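PDB 4QKO: pyocin-S2 immunity protein from Pseudomonas aeruginosa, which binds the nuclease domain of its cognate DNA-degrading toxin, pyocin S2, and probably thereby protects the producing cell. Local coordinates for the interface of chains A and B. Numbering follows the deposited sequence. Chains: chain A, Pyocin-S2 immunity protein; chain B, Pyocin-S2.

The interface of chains A and B. Residues chain A 21-23, 34-35, 38, 55; chain B 73, 76-77, 80, 85, 97.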
# COMPACT_ATOMS: atom_id res chain seq x y z
N TYR A 21 -0.01 4.62 11.05
CA TYR A 21 0.77 3.40 11.05
C TYR A 21 -0.01 2.16 11.46
O TYR A 21 0.16 1.10 10.85
CB TYR A 21 1.97 3.54 11.97
CG TYR A 21 3.02 2.51 11.85
CD1 TYR A 21 4.03 2.62 10.89
CD2 TYR A 21 3.02 1.40 12.69
CE1 TYR A 21 4.98 1.64 10.77
CE2 TYR A 21 3.99 0.42 12.60
CZ TYR A 21 4.98 0.52 11.66
OH TYR A 21 5.95 -0.48 11.70
N THR A 22 -0.85 2.29 12.48
CA THR A 22 -1.68 1.19 12.96
C THR A 22 -2.99 1.07 12.21
O THR A 22 -3.78 0.15 12.50
CB THR A 22 -2.02 1.35 14.49
OG1 THR A 22 -2.60 2.64 14.70
CG2 THR A 22 -0.73 1.23 15.29
N ASN A 23 -3.26 1.98 11.29
CA ASN A 23 -4.52 2.02 10.59
C ASN A 23 -5.72 2.05 11.58
O ASN A 23 -6.62 1.19 11.56
CB ASN A 23 -4.65 0.86 9.60
CG ASN A 23 -5.84 0.97 8.70
OD1 ASN A 23 -6.38 -0.06 8.23
ND2 ASN A 23 -6.28 2.17 8.44
N HIS A 34 -7.58 7.25 4.81
CA HIS A 34 -6.19 6.92 5.14
C HIS A 34 -5.22 7.48 4.10
O HIS A 34 -4.13 7.95 4.45
CB HIS A 34 -6.03 5.39 5.21
CG HIS A 34 -4.78 4.95 5.87
ND1 HIS A 34 -3.63 4.70 5.16
CD2 HIS A 34 -4.49 4.71 7.17
CE1 HIS A 34 -2.68 4.32 5.99
NE2 HIS A 34 -3.18 4.31 7.23
N ILE A 35 -5.58 7.38 2.84
CA ILE A 35 -4.71 7.88 1.79
C ILE A 35 -4.47 9.36 1.99
O ILE A 35 -3.32 9.85 1.85
CB ILE A 35 -5.24 7.58 0.37
CG1 ILE A 35 -5.13 6.10 0.04
CG2 ILE A 35 -4.45 8.38 -0.68
CD1 ILE A 35 -5.93 5.60 -1.16
N VAL A 38 -1.93 9.93 4.80
CA VAL A 38 -0.60 9.68 4.28
C VAL A 38 -0.08 10.89 3.44
O VAL A 38 1.04 11.34 3.64
CB VAL A 38 -0.52 8.41 3.50
CG1 VAL A 38 0.86 8.27 2.82
CG2 VAL A 38 -0.67 7.23 4.44
N TYR A 55 6.47 2.92 5.49
CA TYR A 55 6.36 1.60 4.89
C TYR A 55 7.62 0.91 4.42
O TYR A 55 7.65 -0.31 4.29
CB TYR A 55 5.33 1.61 3.78
CG TYR A 55 3.99 2.12 4.30
CD1 TYR A 55 3.32 1.44 5.29
CD2 TYR A 55 3.50 3.32 3.91
CE1 TYR A 55 2.11 1.93 5.82
CE2 TYR A 55 2.27 3.80 4.39
CZ TYR A 55 1.61 3.12 5.36
OH TYR A 55 0.47 3.64 5.92
N GLY B 73 3.28 -1.51 9.36
CA GLY B 73 2.45 -0.46 8.81
C GLY B 73 1.66 -0.98 7.64
O GLY B 73 0.47 -0.70 7.48
N ALA B 76 -1.12 -3.51 8.54
CA ALA B 76 -2.25 -2.87 9.19
C ALA B 76 -3.26 -2.41 8.14
O ALA B 76 -4.47 -2.53 8.34
CB ALA B 76 -1.78 -1.73 10.09
N VAL B 77 -2.76 -2.04 6.96
CA VAL B 77 -3.60 -1.62 5.85
C VAL B 77 -4.18 -2.87 5.15
O VAL B 77 -5.39 -2.91 4.86
CB VAL B 77 -2.77 -0.76 4.85
CG1 VAL B 77 -3.49 -0.65 3.53
CG2 VAL B 77 -2.54 0.62 5.46
N ASP B 80 -7.07 -5.00 6.55
CA ASP B 80 -8.33 -4.27 6.46
C ASP B 80 -8.87 -4.29 5.02
O ASP B 80 -9.90 -3.65 4.70
CB ASP B 80 -8.05 -2.83 6.95
CG ASP B 80 -9.31 -1.93 7.09
OD1 ASP B 80 -10.34 -2.36 7.69
OD2 ASP B 80 -9.24 -0.73 6.65
N TYR B 85 0.83 0.50 0.12
CA TYR B 85 1.48 1.65 -0.54
C TYR B 85 2.80 1.22 -1.23
O TYR B 85 3.51 0.33 -0.74
CB TYR B 85 1.80 2.78 0.50
CG TYR B 85 0.54 3.45 1.05
CD1 TYR B 85 -0.15 2.88 2.15
CD2 TYR B 85 0.02 4.54 0.48
CE1 TYR B 85 -1.29 3.47 2.67
CE2 TYR B 85 -1.09 5.17 0.99
CZ TYR B 85 -1.77 4.61 2.07
OH TYR B 85 -2.92 5.20 2.59
N LYS B 97 -0.62 3.24 -4.53
CA LYS B 97 -0.84 1.86 -4.07
C LYS B 97 -0.65 0.87 -5.21
O LYS B 97 -0.75 1.23 -6.40
CB LYS B 97 -2.24 1.73 -3.47
CG LYS B 97 -2.19 2.22 -2.06
CD LYS B 97 -3.55 2.38 -1.51
CE LYS B 97 -3.48 2.56 -0.01
NZ LYS B 97 -4.38 1.55 0.59
O HOH W 1 -0.57 2.02 7.78
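B:Tyr85 and A:Tyr55 form the apolar centre of this toxin-immunity interface, their side chains crossing obliquely so that A:Tyr55 CE2 lies 3.4 Å from B:Tyr85 CD1. The edge of the A:Tyr55 ring meets, in plane, B:Gly73 C and water 1. A:Val38, on helix 31-45, meets the phenol tip to tip through CG2, the branch beside its backbone N. Beneath one face of the B:Tyr85 ring, toward the rim, runs CE of B:Lys97 from the same chain; this methylene also meets A:Ile35 CG1, tip to tip, at 3.9 Å. The CA of B:Gly73, on helix 72-78, sits over the centre of the A:Tyr21 ring, 3.8 Å above its plane, in a CH-pi contact, while A:Tyr55 CE1 packs against the same glycine. At the polar rim, A:His34 holds CG anti to its backbone N (chi1 -165°) and directs ND1 at the hydroxyl OH of B:Tyr85, giving a nearly straight hydrogen bond of 2.7 Å (163° at H). CE1 of the imidazole touches B:Val77 CG2, the two side chains crossing obliquely. Water 1 O lies 2.7 Å from the hydroxyl OH of A:Tyr55 and also links to the carbonyl O of B:Gly73 and, by a longer contact, to that of A:Tyr21. Farther out, B:Ala76 CB packs against A:Asn23 CB. As modelled, the amide oxygen OD1 of A:Asn23 clashes with the carbonyl O of B:Ala76 at 3.1 Å; the amide may be flipped, its NH2 then meeting both this oxygen and the carboxylate OD2 of B:Asp80, 3.3 Å from the modelled OD1.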